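Local coordinates for neutral ceramidase (Pseudomonas aeruginosa, PDB 2ZWS), which hydrolyses the N-acyl linkage of ceramides to give sphingosine and free fatty acid, using zinc, and also runs the reverse synthesis, at residues Asn219-Trp227 and Phe237-Asn245. Residues are numbered along the deposited sequence; the frame is centred on the assembly and turned at random.
Sequences NKGYASYHW and FVAAFAQTN
K220 and F241 meet where helix 218-231 packs on strand 238-242, the last two elements of a beta-alpha-beta crossover that begins with the parallel neighbouring strand 194-200. The helix runs nearly antiparallel to the strand, at 160°, so successive helical turns face A239 and F241. The lysine side chain lies along the strand towards its C-terminal end. K220 CB rests 3.9 Å from F241 CB, and CG stays close to the same methylene. CD then comes over the backbone, 3.4 Å from the carbonyl oxygen F241 O. Next, CE packs against the carboxamide of Q243, with NE2 at 3.3 Å. A bend at the last torsion (chi4 -67°) turns NZ back to A242 O, where the direct hydrogen bond is weak at 3.3 Å. A water bridges the same two groups, accepting from K220 NZ at 2.8 Å and donating to A242 O. Q276 OE1 and F201 O also accept from NZ, adding two neutral oxygens to its partners. Q243 NE2 is itself bonded to the carbonyls of T96 and V203, which fixes the amide beside the zinc ligand H97.

One turn further along the helix, A223 sets its methyl squarely over the F241 ring: CB is 3.4 Å from the centroid and only 5° off the normal, a CH-pi contact. The other end of the interface is aromatic. With CG of W227 roughly anti to the backbone N, the indole passes alongside A239 CB and presents its edge to F241. The CE1-CZ side of the F237 ring lies over one indole face, tilted and displaced towards the rim, bringing its CZ to 3.4 Å from W227 NE1.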
ATOM      1  N   ASN A 219       0.835   9.050   4.220  1.00 10.78           N
ATOM      2  CA  ASN A 219       1.307   9.245   5.577  1.00 11.52           C
ATOM      3  C   ASN A 219       2.091   8.049   6.134  1.00 11.45           C
ATOM      4  O   ASN A 219       3.094   8.222   6.843  1.00 13.15           O
ATOM      5  CB  ASN A 219       0.193   9.738   6.517  1.00 11.87           C
ATOM      6  CG  ASN A 219      -1.001   8.800   6.610  1.00 13.40           C
ATOM      7  OD1 ASN A 219      -0.852   7.623   6.940  1.00 16.94           O
ATOM      8  ND2 ASN A 219      -2.217   9.348   6.408  1.00 13.67           N
ATOM      9  N   LYS A 220       1.663   6.825   5.818  1.00 12.24           N
ATOM     10  CA  LYS A 220       2.424   5.649   6.281  1.00 11.39           C
ATOM     11  C   LYS A 220       3.771   5.564   5.609  1.00 11.58           C
ATOM     12  O   LYS A 220       4.768   5.218   6.234  1.00 11.61           O
ATOM     13  CB  LYS A 220       1.606   4.368   6.074  1.00 11.53           C
ATOM     14  CG  LYS A 220       0.413   4.292   7.105  1.00 11.53           C
ATOM     15  CD  LYS A 220      -0.234   2.919   7.072  1.00 12.88           C
ATOM     16  CE  LYS A 220      -1.298   2.788   8.199  1.00 13.95           C
ATOM     17  NZ  LYS A 220      -0.656   2.818   9.555  1.00 14.37           N
ATOM     18  N   GLY A 221       3.819   5.970   4.348  1.00 11.73           N
ATOM     19  CA  GLY A 221       5.089   6.018   3.632  1.00 11.39           C
ATOM     20  C   GLY A 221       6.030   7.053   4.224  1.00 11.89           C
ATOM     21  O   GLY A 221       7.264   6.828   4.232  1.00 12.18           O
ATOM     22  N   TYR A 222       5.501   8.193   4.676  1.00 12.36           N
ATOM     23  CA  TYR A 222       6.356   9.183   5.332  1.00 12.87           C
ATOM     24  C   TYR A 222       6.892   8.630   6.660  1.00 12.75           C
ATOM     25  O   TYR A 222       8.064   8.793   6.986  1.00 12.95           O
ATOM     26  CB  TYR A 222       5.643  10.518   5.607  1.00 13.50           C
ATOM     27  CG  TYR A 222       6.658  11.454   6.229  1.00 14.81           C
ATOM     28  CD1 TYR A 222       6.694  11.649   7.610  1.00 16.89           C
ATOM     29  CD2 TYR A 222       7.647  12.065   5.445  1.00 15.76           C
ATOM     30  CE1 TYR A 222       7.656  12.453   8.199  1.00 17.52           C
ATOM     31  CE2 TYR A 222       8.628  12.880   6.018  1.00 16.49           C
ATOM     32  CZ  TYR A 222       8.625  13.060   7.401  1.00 16.48           C
ATOM     33  OH  TYR A 222       9.568  13.850   7.996  1.00 18.62           O
ATOM     34  N   ALA A 223       6.039   7.945   7.416  1.00 11.78           N
ATOM     35  CA  ALA A 223       6.524   7.319   8.658  1.00 11.92           C
ATOM     36  C   ALA A 223       7.705   6.371   8.406  1.00 11.56           C
ATOM     37  O   ALA A 223       8.702   6.415   9.142  1.00 11.83           O
ATOM     38  CB  ALA A 223       5.375   6.593   9.334  1.00 12.02           C
ATOM     39  N   SER A 224       7.596   5.514   7.383  1.00 11.34           N
ATOM     40  CA  SER A 224       8.693   4.590   7.054  1.00 11.97           C
ATOM     41  C   SER A 224       9.943   5.373   6.661  1.00 11.73           C
ATOM     42  O   SER A 224      11.073   5.078   7.118  1.00 13.17           O
ATOM     43  CB  SER A 224       8.337   3.675   5.887  1.00 13.23           C
ATOM     44  OG  SER A 224       7.233   2.825   6.197  1.00 13.96           O
ATOM     45  N   TYR A 225       9.762   6.368   5.790  1.00 12.13           N
ATOM     46  CA  TYR A 225      10.893   7.143   5.279  1.00 11.92           C
ATOM     47  C   TYR A 225      11.524   7.887   6.450  1.00 12.53           C
ATOM     48  O   TYR A 225      12.753   7.905   6.575  1.00 13.83           O
ATOM     49  CB  TYR A 225      10.399   8.172   4.271  1.00 12.71           C
ATOM     50  CG  TYR A 225      11.463   9.118   3.771  1.00 12.65           C
ATOM     51  CD1 TYR A 225      11.582  10.406   4.296  1.00 14.10           C
ATOM     52  CD2 TYR A 225      12.353   8.724   2.751  1.00 14.04           C
ATOM     53  CE1 TYR A 225      12.567  11.278   3.812  1.00 14.63           C
ATOM     54  CE2 TYR A 225      13.316   9.591   2.273  1.00 14.46           C
ATOM     55  CZ  TYR A 225      13.426  10.853   2.829  1.00 14.38           C
ATOM     56  OH  TYR A 225      14.372  11.747   2.348  1.00 15.50           O
ATOM     57  N   HIS A 226      10.717   8.508   7.309  1.00 12.79           N
ATOM     58  CA  HIS A 226      11.313   9.241   8.424  1.00 13.62           C
ATOM     59  C   HIS A 226      12.179   8.293   9.278  1.00 13.02           C
ATOM     60  O   HIS A 226      13.302   8.638   9.672  1.00 14.42           O
ATOM     61  CB  HIS A 226      10.208   9.903   9.254  1.00 13.60           C
ATOM     62  CG  HIS A 226      10.727  10.719  10.397  1.00 15.65           C
ATOM     63  ND1 HIS A 226      11.431  11.890  10.211  1.00 17.53           N
ATOM     64  CD2 HIS A 226      10.646  10.534  11.737  1.00 16.24           C
ATOM     65  CE1 HIS A 226      11.760  12.394  11.394  1.00 17.90           C
ATOM     66  NE2 HIS A 226      11.285  11.595  12.337  1.00 17.39           N
ATOM     67  N   TRP A 227      11.673   7.096   9.577  1.00 12.50           N
ATOM     68  CA  TRP A 227      12.470   6.156  10.384  1.00 12.48           C
ATOM     69  C   TRP A 227      13.754   5.719   9.677  1.00 13.00           C
ATOM     70  O   TRP A 227      14.842   5.727  10.276  1.00 14.24           O
ATOM     71  CB  TRP A 227      11.642   4.923  10.765  1.00 13.62           C
ATOM     72  CG  TRP A 227      12.075   4.267  12.060  1.00 13.47           C
ATOM     73  CD1 TRP A 227      13.331   4.296  12.650  1.00 14.94           C
ATOM     74  CD2 TRP A 227      11.259   3.441  12.908  1.00 13.12           C
ATOM     75  NE1 TRP A 227      13.307   3.563  13.826  1.00 14.47           N
ATOM     76  CE2 TRP A 227      12.059   3.029  14.002  1.00 14.49           C
ATOM     77  CE3 TRP A 227       9.919   3.026  12.857  1.00 13.90           C
ATOM     78  CZ2 TRP A 227      11.558   2.221  15.035  1.00 13.13           C
ATOM     79  CZ3 TRP A 227       9.427   2.213  13.887  1.00 12.90           C
ATOM     80  CH2 TRP A 227      10.250   1.819  14.954  1.00 14.63           C
ATOM     81  N   PHE A 237      18.151  -0.026   7.631  1.00 18.66           N
ATOM     82  CA  PHE A 237      16.949  -0.154   8.443  1.00 16.16           C
ATOM     83  C   PHE A 237      15.745  -0.297   7.528  1.00 15.16           C
ATOM     84  O   PHE A 237      15.642   0.409   6.501  1.00 15.66           O
ATOM     85  CB  PHE A 237      16.774   1.088   9.299  1.00 16.35           C
ATOM     86  CG  PHE A 237      15.845   0.883  10.433  1.00 13.52           C
ATOM     87  CD1 PHE A 237      14.509   1.299  10.378  1.00 15.66           C
ATOM     88  CD2 PHE A 237      16.304   0.245  11.581  1.00 15.80           C
ATOM     89  CE1 PHE A 237      13.643   1.067  11.455  1.00 16.29           C
ATOM     90  CE2 PHE A 237      15.459   0.033  12.648  1.00 15.26           C
ATOM     91  CZ  PHE A 237      14.130   0.448  12.600  1.00 15.72           C
ATOM     92  N   VAL A 238      14.842  -1.214   7.895  1.00 13.34           N
ATOM     93  CA  VAL A 238      13.556  -1.321   7.198  1.00 12.84           C
ATOM     94  C   VAL A 238      12.434  -1.174   8.198  1.00 12.87           C
ATOM     95  O   VAL A 238      12.325  -1.950   9.158  1.00 13.79           O
ATOM     96  CB  VAL A 238      13.425  -2.641   6.413  1.00 13.21           C
ATOM     97  CG1 VAL A 238      12.074  -2.707   5.667  1.00 12.88           C
ATOM     98  CG2 VAL A 238      14.610  -2.793   5.421  1.00 11.52           C
ATOM     99  N   ALA A 239      11.606  -0.164   7.962  1.00 11.84           N
ATOM    100  CA  ALA A 239      10.424   0.111   8.797  1.00 12.34           C
ATOM    101  C   ALA A 239       9.178   0.064   7.939  1.00 12.13           C
ATOM    102  O   ALA A 239       9.028   0.853   7.015  1.00 12.68           O
ATOM    103  CB  ALA A 239      10.513   1.483   9.423  1.00 13.38           C
ATOM    104  N   ALA A 240       8.300  -0.881   8.245  1.00 10.95           N
ATOM    105  CA  ALA A 240       6.985  -0.960   7.572  1.00 10.49           C
ATOM    106  C   ALA A 240       5.895  -0.381   8.494  1.00 11.20           C
ATOM    107  O   ALA A 240       5.833  -0.702   9.664  1.00 12.26           O
ATOM    108  CB  ALA A 240       6.640  -2.414   7.199  1.00 12.26           C
ATOM    109  N   PHE A 241       5.026   0.457   7.929  1.00 11.44           N
ATOM    110  CA  PHE A 241       3.824   0.892   8.604  1.00 11.09           C
ATOM    111  C   PHE A 241       2.646   0.258   7.888  1.00 11.00           C
ATOM    112  O   PHE A 241       2.310   0.643   6.742  1.00 11.89           O
ATOM    113  CB  PHE A 241       3.754   2.423   8.644  1.00 11.69           C
ATOM    114  CG  PHE A 241       4.659   2.989   9.678  1.00 10.98           C
ATOM    115  CD1 PHE A 241       6.022   3.067   9.415  1.00 11.26           C
ATOM    116  CD2 PHE A 241       4.177   3.377  10.933  1.00 11.87           C
ATOM    117  CE1 PHE A 241       6.922   3.542  10.392  1.00 13.16           C
ATOM    118  CE2 PHE A 241       5.073   3.865  11.907  1.00 12.88           C
ATOM    119  CZ  PHE A 241       6.435   3.917  11.640  1.00 12.48           C
ATOM    120  N   ALA A 242       2.060  -0.735   8.559  1.00 10.73           N
ATOM    121  CA  ALA A 242       0.964  -1.554   8.038  1.00 11.38           C
ATOM    122  C   ALA A 242      -0.392  -1.144   8.632  1.00 11.44           C
ATOM    123  O   ALA A 242      -0.466  -0.426   9.651  1.00 12.51           O
ATOM    124  CB  ALA A 242       1.211  -3.027   8.340  1.00 11.93           C
ATOM    125  N   GLN A 243      -1.454  -1.573   7.961  1.00 12.78           N
ATOM    126  CA  GLN A 243      -2.839  -1.324   8.402  1.00 12.87           C
ATOM    127  C   GLN A 243      -3.392  -2.418   9.305  1.00 13.62           C
ATOM    128  O   GLN A 243      -2.898  -3.544   9.294  1.00 14.60           O
ATOM    129  CB  GLN A 243      -3.784  -1.232   7.187  1.00 12.49           C
ATOM    130  CG  GLN A 243      -3.486  -0.040   6.296  1.00 12.36           C
ATOM    131  CD  GLN A 243      -3.969   1.273   6.868  1.00 11.34           C
ATOM    132  OE1 GLN A 243      -4.532   1.342   7.991  1.00 12.56           O
ATOM    133  NE2 GLN A 243      -3.801   2.332   6.077  1.00 11.59           N
ATOM    134  N   THR A 244      -4.426  -2.085  10.085  1.00 14.07           N
ATOM    135  CA  THR A 244      -5.276  -3.119  10.705  1.00 13.86           C
ATOM    136  C   THR A 244      -6.702  -3.046  10.138  1.00 14.27           C
ATOM    137  O   THR A 244      -6.922  -3.398   8.980  1.00 14.79           O
ATOM    138  CB  THR A 244      -5.229  -3.116  12.260  1.00 14.48           C
ATOM    139  OG1 THR A 244      -5.727  -1.878  12.772  1.00 14.89           O
ATOM    140  CG2 THR A 244      -3.815  -3.325  12.740  1.00 14.11           C
ATOM    141  N   ASN A 245      -7.652  -2.578  10.945  1.00 13.45           N
ATOM    142  CA  ASN A 245      -9.031  -2.462  10.534  1.00 12.97           C
ATOM    143  C   ASN A 245      -9.311  -0.958  10.368  1.00 12.83           C
ATOM    144  O   ASN A 245      -9.730  -0.275  11.310  1.00 13.68           O
ATOM    145  CB  ASN A 245      -9.995  -3.135  11.552  1.00 13.86           C
ATOM    146  CG  ASN A 245      -9.477  -3.101  13.004  1.00 14.26           C
ATOM    147  OD1 ASN A 245      -9.267  -4.157  13.623  1.00 14.71           O
ATOM    148  ND2 ASN A 245      -9.291  -1.899  13.551  1.00 14.13           N
TER
HETATM  149  O   HOH W   1       1.343   1.482  11.065  1.00 16.43           O